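Local structure of putative nucleoprotein (Infectious salmon anemia virus, 4EWC) at residues Ala179-Arg182 against Ile183-Leu186; Ala232-Gln235 against Ser236-Lys239; Ser254-Ser257 against Asn258-Met261. The protein encapsidates the negative-strand viral RNA, shielding it from nucleases and forming the ribonucleoprotein that serves as template for transcription and replication. All coordinates share one frame; numbering follows the deposited sequence.

Contact 1: Ala179-Arg182 against Ile183-Leu186. Unlike the reference sequence in segment 179-182: Met181 (reference Ile).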
ATOM      1  N   ALA A 179      29.687   8.749   4.197  1.00 43.25           N
ATOM      2  CA  ALA A 179      30.816   8.933   5.092  1.00 40.29           C
ATOM      3  C   ALA A 179      31.520  10.270   4.842  1.00 46.69           C
ATOM      4  O   ALA A 179      31.933  10.945   5.783  1.00 49.94           O
ATOM      5  CB  ALA A 179      31.781   7.769   4.957  1.00 37.17           C
ATOM      6  N   ILE A 180      31.641  10.645   3.571  1.00 43.72           N
ATOM      7  CA  ILE A 180      32.299  11.887   3.178  1.00 44.65           C
ATOM      8  C   ILE A 180      31.543  13.130   3.694  1.00 48.20           C
ATOM      9  O   ILE A 180      32.140  14.032   4.283  1.00 46.17           O
ATOM     10  CB  ILE A 180      32.536  11.907   1.638  1.00 46.41           C
ATOM     11  CG1 ILE A 180      33.707  10.967   1.300  1.00 51.11           C
ATOM     12  CG2 ILE A 180      32.806  13.300   1.116  1.00 40.10           C
ATOM     13  CD1 ILE A 180      33.809  10.566  -0.168  1.00 46.00           C
HETATM   14  N   MSE A 181      30.226  13.167   3.514  1.00 48.12           N
HETATM   15  CA  MSE A 181      29.441  14.277   4.047  1.00 49.29           C
HETATM   16  C   MSE A 181      29.487  14.364   5.584  1.00 45.77           C
HETATM   17  O   MSE A 181      29.481  15.457   6.149  1.00 44.74           O
HETATM   18  CB  MSE A 181      27.975  14.196   3.600  1.00 45.34           C
HETATM   19  CG  MSE A 181      27.704  14.484   2.163  1.00 39.10           C
HETATM   20 SE   MSE A 181      28.507  16.169   1.517  0.71 48.75          SE
HETATM   21  CE  MSE A 181      27.897  17.470   2.816  1.00 39.68           C
ATOM     22  N   ARG A 182      29.497  13.216   6.248  1.00 45.56           N
ATOM     23  CA  ARG A 182      29.473  13.192   7.704  1.00 48.36           C
ATOM     24  C   ARG A 182      30.778  13.742   8.230  1.00 47.92           C
ATOM     25  O   ARG A 182      30.799  14.514   9.191  1.00 48.42           O
ATOM     26  CB  ARG A 182      29.237  11.774   8.232  1.00 51.97           C
ATOM     27  CG  ARG A 182      27.793  11.330   8.189  1.00 48.79           C
ATOM     28  CD  ARG A 182      27.656   9.881   8.648  1.00 54.57           C
ATOM     29  NE  ARG A 182      26.363   9.298   8.271  1.00 63.32           N
ATOM     30  CZ  ARG A 182      25.242   9.408   8.991  1.00 70.43           C
ATOM     31  NH1 ARG A 182      25.244  10.083  10.139  1.00 68.91           N
ATOM     32  NH2 ARG A 182      24.113   8.841   8.568  1.00 62.06           N
ATOM     33  N   ILE A 183      31.870  13.339   7.592  1.00 46.68           N
ATOM     34  CA  ILE A 183      33.182  13.834   7.974  1.00 46.96           C
ATOM     35  C   ILE A 183      33.322  15.312   7.611  1.00 50.08           C
ATOM     36  O   ILE A 183      33.927  16.099   8.346  1.00 48.95           O
ATOM     37  CB  ILE A 183      34.314  12.971   7.379  1.00 48.77           C
ATOM     38  CG1 ILE A 183      35.627  13.249   8.092  1.00 51.28           C
ATOM     39  CG2 ILE A 183      34.460  13.171   5.900  1.00 52.10           C
ATOM     40  CD1 ILE A 183      35.600  12.812   9.526  1.00 56.37           C
ATOM     41  N   LEU A 184      32.731  15.690   6.486  1.00 50.57           N
ATOM     42  CA  LEU A 184      32.749  17.080   6.066  1.00 48.27           C
ATOM     43  C   LEU A 184      32.044  17.936   7.099  1.00 47.68           C
ATOM     44  O   LEU A 184      32.591  18.932   7.559  1.00 46.58           O
ATOM     45  CB  LEU A 184      32.076  17.239   4.712  1.00 44.83           C
ATOM     46  CG  LEU A 184      31.883  18.666   4.191  1.00 45.81           C
ATOM     47  CD1 LEU A 184      33.081  19.560   4.467  1.00 44.89           C
ATOM     48  CD2 LEU A 184      31.620  18.614   2.709  1.00 45.25           C
ATOM     49  N   ALA A 185      30.825  17.537   7.449  1.00 49.32           N
ATOM     50  CA  ALA A 185      30.065  18.230   8.482  1.00 52.30           C
ATOM     51  C   ALA A 185      30.897  18.330   9.759  1.00 53.42           C
ATOM     52  O   ALA A 185      30.963  19.384  10.395  1.00 58.01           O
ATOM     53  CB  ALA A 185      28.751  17.518   8.748  1.00 43.17           C
ATOM     54  N   LEU A 186      31.551  17.234  10.116  1.00 51.57           N
ATOM     55  CA  LEU A 186      32.465  17.224  11.251  1.00 54.70           C
ATOM     56  C   LEU A 186      33.601  18.263  11.150  1.00 56.83           C
ATOM     57  O   LEU A 186      33.848  19.001  12.099  1.00 56.15           O
ATOM     58  CB  LEU A 186      33.048  15.820  11.437  1.00 52.99           C
ATOM     59  CG  LEU A 186      33.940  15.657  12.666  1.00 59.58           C
ATOM     60  CD1 LEU A 186      33.204  16.086  13.914  1.00 59.41           C
ATOM     61  CD2 LEU A 186      34.396  14.224  12.804  1.00 64.28           C
TER
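Two successive turns of the α-helix 174-188, in the largely helical nucleoprotein, meet here through an i to i+4 ladder and one apolar side-chain pair. Ile183 N bonds to Ala179 O, Leu184 N to Ile180 O at 2.8 Å, Ala185 N to Met181 O at 2.8 Å and Leu186 N to Arg182 O, and the Met181 bond is close to straight, with an N-H...O angle of 172°. The side chains of Met181, present as selenomethionine, and Leu184 run alongside one another in the same direction. The methionine chain bends at both chi2 and chi3 (-51° and -52°), which carries its terminal methyl forward along the helix, toward the next turn, and CE comes to lie 3.9 Å from CD2 of Leu184. The selenium is only slightly farther from that same methyl, with Met181 SE and Leu184 CD2 4.1 Å apart. Around this pair, Met181 rests on Met261, Met265 and Val268 of helix 253-269, while Leu184 meets Phe233 of helix 226-236 and Leu158 of helix 142-162. Arg182 leaves the ladder as an extended chain whose NH2 forms a salt bridge with Asp272; Lys480, of a probable nuclear localization signal, is a nearby like charge. The chemistry thus divides round the helix: backbone polarity is consumed internally, methyl and selenium surfaces pack between neighbouring helices, and the one charged side chain is balanced by an acid beyond the helix.

Contact 2: Ala232-Gln235 against Ser236-Lys239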
ATOM      1  N   ALA A 232      40.033  23.375   2.821  1.00 45.07           N
ATOM      2  CA  ALA A 232      39.705  23.062   1.442  1.00 46.74           C
ATOM      3  C   ALA A 232      38.262  23.444   1.153  1.00 52.93           C
ATOM      4  O   ALA A 232      37.950  24.073   0.133  1.00 53.74           O
ATOM      5  CB  ALA A 232      39.924  21.580   1.177  1.00 47.85           C
ATOM      6  N   PHE A 233      37.385  23.070   2.074  1.00 49.40           N
ATOM      7  CA  PHE A 233      35.983  23.447   2.009  1.00 55.12           C
ATOM      8  C   PHE A 233      35.784  24.982   1.997  1.00 49.68           C
ATOM      9  O   PHE A 233      35.171  25.521   1.076  1.00 53.26           O
ATOM     10  CB  PHE A 233      35.205  22.774   3.151  1.00 50.35           C
ATOM     11  CG  PHE A 233      33.768  23.200   3.241  1.00 50.09           C
ATOM     12  CD1 PHE A 233      32.932  23.072   2.145  1.00 47.24           C
ATOM     13  CD2 PHE A 233      33.245  23.710   4.432  1.00 49.29           C
ATOM     14  CE1 PHE A 233      31.601  23.453   2.230  1.00 55.51           C
ATOM     15  CE2 PHE A 233      31.912  24.089   4.529  1.00 49.72           C
ATOM     16  CZ  PHE A 233      31.085  23.967   3.431  1.00 53.13           C
ATOM     17  N   ARG A 234      36.315  25.678   3.000  1.00 52.04           N
ATOM     18  CA  ARG A 234      36.141  27.136   3.130  1.00 57.49           C
ATOM     19  C   ARG A 234      36.630  27.949   1.910  1.00 55.49           C
ATOM     20  O   ARG A 234      36.147  29.050   1.652  1.00 60.20           O
ATOM     21  CB  ARG A 234      36.841  27.643   4.386  1.00 54.79           C
ATOM     22  CG  ARG A 234      36.349  27.025   5.679  1.00 55.97           C
ATOM     23  CD  ARG A 234      34.924  27.431   5.970  1.00 59.12           C
ATOM     24  NE  ARG A 234      34.363  26.706   7.122  1.00 68.68           N
ATOM     25  CZ  ARG A 234      34.383  27.154   8.376  1.00 64.66           C
ATOM     26  NH1 ARG A 234      34.942  28.322   8.654  1.00 62.53           N
ATOM     27  NH2 ARG A 234      33.849  26.429   9.346  1.00 60.16           N
ATOM     28  N   GLN A 235      37.588  27.401   1.172  1.00 56.02           N
ATOM     29  CA  GLN A 235      38.150  28.081   0.019  1.00 61.74           C
ATOM     30  C   GLN A 235      37.451  27.703  -1.258  1.00 60.97           C
ATOM     31  O   GLN A 235      37.359  28.506  -2.190  1.00 64.35           O
ATOM     32  CB  GLN A 235      39.625  27.733  -0.119  1.00 62.68           C
ATOM     33  CG  GLN A 235      40.431  28.321   0.983  1.00 72.45           C
ATOM     34  CD  GLN A 235      41.879  28.462   0.617  1.00 86.07           C
ATOM     35  OE1 GLN A 235      42.329  27.934  -0.406  1.00 82.67           O
ATOM     36  NE2 GLN A 235      42.626  29.187   1.447  1.00 90.45           N
ATOM     37  N   SER A 236      36.991  26.464  -1.312  1.00 58.13           N
ATOM     38  CA  SER A 236      36.357  25.962  -2.513  1.00 53.93           C
ATOM     39  C   SER A 236      34.931  26.430  -2.657  1.00 50.48           C
ATOM     40  O   SER A 236      34.434  26.513  -3.769  1.00 50.16           O
ATOM     41  CB  SER A 236      36.388  24.439  -2.535  1.00 53.09           C
ATOM     42  OG  SER A 236      37.723  23.971  -2.561  1.00 58.65           O
ATOM     43  N   ARG A 237      34.266  26.707  -1.544  1.00 45.04           N
ATOM     44  CA  ARG A 237      32.838  26.972  -1.607  1.00 52.72           C
ATOM     45  C   ARG A 237      32.528  28.349  -2.221  1.00 53.87           C
ATOM     46  O   ARG A 237      33.407  29.208  -2.268  1.00 51.49           O
ATOM     47  CB  ARG A 237      32.210  26.802  -0.223  1.00 55.04           C
ATOM     48  CG  ARG A 237      32.737  27.749   0.813  1.00 56.00           C
ATOM     49  CD  ARG A 237      32.158  27.446   2.170  1.00 55.97           C
ATOM     50  NE  ARG A 237      32.614  28.449   3.122  1.00 59.99           N
ATOM     51  CZ  ARG A 237      32.227  28.528   4.385  1.00 55.95           C
ATOM     52  NH1 ARG A 237      31.359  27.657   4.892  1.00 50.45           N
ATOM     53  NH2 ARG A 237      32.726  29.486   5.141  1.00 59.99           N
ATOM     54  N   PRO A 238      31.285  28.552  -2.707  1.00 54.44           N
ATOM     55  CA  PRO A 238      31.018  29.816  -3.404  1.00 55.91           C
ATOM     56  C   PRO A 238      31.230  31.021  -2.487  1.00 59.86           C
ATOM     57  O   PRO A 238      31.111  30.891  -1.254  1.00 55.55           O
ATOM     58  CB  PRO A 238      29.540  29.705  -3.810  1.00 54.42           C
ATOM     59  CG  PRO A 238      29.211  28.251  -3.713  1.00 54.80           C
ATOM     60  CD  PRO A 238      30.066  27.723  -2.602  1.00 52.83           C
ATOM     61  N   LYS A 239      31.579  32.162  -3.088  1.00 55.84           N
ATOM     62  CA  LYS A 239      31.771  33.399  -2.343  1.00 58.17           C
ATOM     63  C   LYS A 239      30.431  34.106  -2.215  1.00 56.44           C
ATOM     64  O   LYS A 239      29.477  33.769  -2.910  1.00 56.72           O
ATOM     65  CB  LYS A 239      32.762  34.309  -3.060  1.00 63.96           C
ATOM     66  CG  LYS A 239      34.178  33.748  -3.240  1.00 61.74           C
ATOM     67  CD  LYS A 239      34.926  33.657  -1.915  1.00 65.01           C
ATOM     68  CE  LYS A 239      35.282  32.200  -1.599  1.00 74.29           C
ATOM     69  NZ  LYS A 239      36.192  32.031  -0.427  1.00 75.54           N
TER
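Arg237 and Ser236 dominate this helix C-terminus, where helix 226-236 gives way to the loop carrying a probable nuclear localization signal that includes Arg237, Pro238 and Lys239. Ser236 turns back on the helix: with OG beside its own backbone N (chi1 -62°), the hydroxyl donates to Ala232 O at 2.7 Å. Ser236 N bonds to the same oxygen at 3.0 Å, and the two donors arrive from opposite faces of the carbonyl plane. Arg237 N still bonds to Phe233 O, although Arg237 is the first residue to leave helical backbone angles. From there its extended side chain runs back over Phe233, and CD sits above one ring face in a CH-pi contact, 4.0 Å from the centroid and 18° off the normal. Arg234 lies alongside, pointing the same way, its guanidinium plane only 13° from that of Arg237. Each of these like charges has an acid outside the contact, Asp188 for Arg234 and Glu253 for Arg237, which probably offsets their repulsion. Arg234 CD lies over one face of the Arg237 guanidinium, offset toward its rim, 3.3 Å from Arg237 CZ.

Contact 3: Ser254-Ser257 against Asn258-Met261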
ATOM      1  N   SER A 254      29.390  32.360   4.773  1.00 57.09           N
ATOM      2  CA  SER A 254      29.173  31.373   5.821  1.00 55.80           C
ATOM      3  C   SER A 254      27.689  31.049   5.948  1.00 55.57           C
ATOM      4  O   SER A 254      27.294  29.875   6.018  1.00 56.93           O
ATOM      5  CB  SER A 254      29.702  31.911   7.144  1.00 51.57           C
ATOM      6  OG  SER A 254      29.363  31.066   8.221  1.00 69.15           O
ATOM      7  N   SER A 255      26.880  32.098   5.963  1.00 50.74           N
ATOM      8  CA  SER A 255      25.435  32.005   6.149  1.00 57.10           C
ATOM      9  C   SER A 255      24.769  31.106   5.118  1.00 55.99           C
ATOM     10  O   SER A 255      23.962  30.235   5.458  1.00 58.49           O
ATOM     11  CB  SER A 255      24.816  33.422   6.110  1.00 57.86           C
ATOM     12  OG  SER A 255      23.483  33.428   5.605  1.00 57.99           O
ATOM     13  N   ILE A 256      25.114  31.317   3.858  1.00 52.37           N
ATOM     14  CA  ILE A 256      24.499  30.562   2.781  1.00 52.23           C
ATOM     15  C   ILE A 256      25.049  29.133   2.746  1.00 50.73           C
ATOM     16  O   ILE A 256      24.289  28.171   2.570  1.00 46.75           O
ATOM     17  CB  ILE A 256      24.660  31.309   1.439  1.00 50.85           C
ATOM     18  CG1 ILE A 256      24.025  32.699   1.579  1.00 50.75           C
ATOM     19  CG2 ILE A 256      24.020  30.541   0.308  1.00 46.36           C
ATOM     20  CD1 ILE A 256      24.059  33.525   0.335  1.00 54.85           C
ATOM     21  N   SER A 257      26.361  29.008   2.942  1.00 47.25           N
ATOM     22  CA  SER A 257      26.995  27.716   3.076  1.00 48.04           C
ATOM     23  C   SER A 257      26.192  26.886   4.096  1.00 48.90           C
ATOM     24  O   SER A 257      25.743  25.785   3.801  1.00 41.92           O
ATOM     25  CB  SER A 257      28.454  27.871   3.522  1.00 50.45           C
ATOM     26  OG  SER A 257      29.173  26.637   3.385  1.00 49.59           O
ATOM     27  N   ASN A 258      25.961  27.460   5.270  1.00 49.47           N
ATOM     28  CA  ASN A 258      25.175  26.790   6.286  1.00 49.17           C
ATOM     29  C   ASN A 258      23.747  26.413   5.848  1.00 49.26           C
ATOM     30  O   ASN A 258      23.254  25.337   6.185  1.00 44.99           O
ATOM     31  CB  ASN A 258      25.202  27.573   7.602  1.00 56.48           C
ATOM     32  CG  ASN A 258      26.604  27.657   8.193  1.00 52.75           C
ATOM     33  OD1 ASN A 258      27.486  26.895   7.803  1.00 56.17           O
ATOM     34  ND2 ASN A 258      26.815  28.578   9.123  1.00 50.07           N
ATOM     35  N   GLN A 259      23.091  27.263   5.072  1.00 49.46           N
ATOM     36  CA  GLN A 259      21.778  26.895   4.546  1.00 49.97           C
ATOM     37  C   GLN A 259      21.858  25.645   3.658  1.00 47.37           C
ATOM     38  O   GLN A 259      21.059  24.726   3.804  1.00 46.16           O
ATOM     39  CB  GLN A 259      21.157  28.061   3.766  1.00 51.70           C
ATOM     40  CG  GLN A 259      20.766  29.230   4.620  1.00 52.69           C
ATOM     41  CD  GLN A 259      20.212  30.382   3.798  1.00 54.15           C
ATOM     42  OE1 GLN A 259      20.840  30.826   2.840  1.00 61.40           O
ATOM     43  NE2 GLN A 259      19.037  30.870   4.166  1.00 52.32           N
ATOM     44  N   CYS A 260      22.827  25.631   2.746  1.00 43.96           N
ATOM     45  CA  CYS A 260      23.087  24.488   1.883  1.00 43.58           C
ATOM     46  C   CYS A 260      23.449  23.218   2.657  1.00 44.22           C
ATOM     47  O   CYS A 260      22.970  22.114   2.355  1.00 42.19           O
ATOM     48  CB  CYS A 260      24.226  24.829   0.900  1.00 46.51           C
ATOM     49  SG  CYS A 260      23.837  26.172  -0.287  1.00 53.92           S
HETATM   50  N   MSE A 261      24.295  23.373   3.665  1.00 44.66           N
HETATM   51  CA  MSE A 261      24.667  22.231   4.491  1.00 45.88           C
HETATM   52  C   MSE A 261      23.448  21.697   5.274  1.00 43.86           C
HETATM   53  O   MSE A 261      23.282  20.507   5.421  1.00 40.72           O
HETATM   54  CB  MSE A 261      25.855  22.581   5.389  1.00 43.26           C
HETATM   55  CG  MSE A 261      27.161  22.701   4.617  1.00 41.69           C
HETATM   56 SE   MSE A 261      27.724  20.899   3.980  0.79 45.13          SE
HETATM   57  CE  MSE A 261      28.051  20.101   5.698  1.00 48.24           C
TER
HETATM   58  O   HOH W   1      29.119  25.845   5.787  1.00 48.77           O
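Ser257 and Asn258, adjacent on helix 253-269, are joined through a shared water as well as by the chain itself. The water accepts from Ser257 OG at 2.5 Å and donates to Asn258 OD1 at 2.8 Å, so the hydroxyl and the amide oxygen are linked without touching directly. Ser257 presents its OG to this bridge from a position opposite its backbone N (chi1 -168°). Asn258 folds the other way, and its amide group lies beside Ser254 O of the preceding turn, with ND2 badly angled for a hydrogen bond to it. One residue on, Gln259 crosses Ile256 at a slant and sets OE1 3.9 Å from Ile256 CG1. Beneath the side chains runs the regular helical ladder: Asn258 N to Ser254 O, Gln259 N to Ser255 O, Cys260 N to Ile256 O, and Met261 N to Ser257 O at 2.8 Å. Farther out, Arg237 makes a weak hydrogen bond to Ser257 OG through NH1, and Phe150 of helix 142-162 packs on both Ser257 and Cys260. His307 touches Asn258 and Gln259, while Met261, a selenomethionine, reaches Ala185 of helix 174-188. The buried serine hydroxyl therefore has two neighbouring polar partners, a water and, more weakly, the Arg237 guanidinium; as donor to the water, it would suit the arginine as an acceptor, and a positive charge so near would probably polarise its O-H further.

How the contacts relate
Three helices that touch pairwise make a worked example of how local chemistry follows place in the fold. The centre of contact 1 lies about 16 Å from the centre of the chain, that of contact 2 about 27 Å. Contacts 1 and 3, both mid-helix ladders joined by selenomethionines (Met181 CE to Met261 SE 3.6 Å), each have four buried residues. Contact 2, the most superficial, buries Phe233 and Arg237 but exposes Gln235 and Lys239. It ends its helix and relies more on charge, with neighbouring arginines and a serine hydroxyl bonded back to the helix, where contact 3 uses a water bridge. Phe233 packs on Leu184 of contact 1 and Ser257 of contact 3. Contacts 2 and 3 also share a polar link.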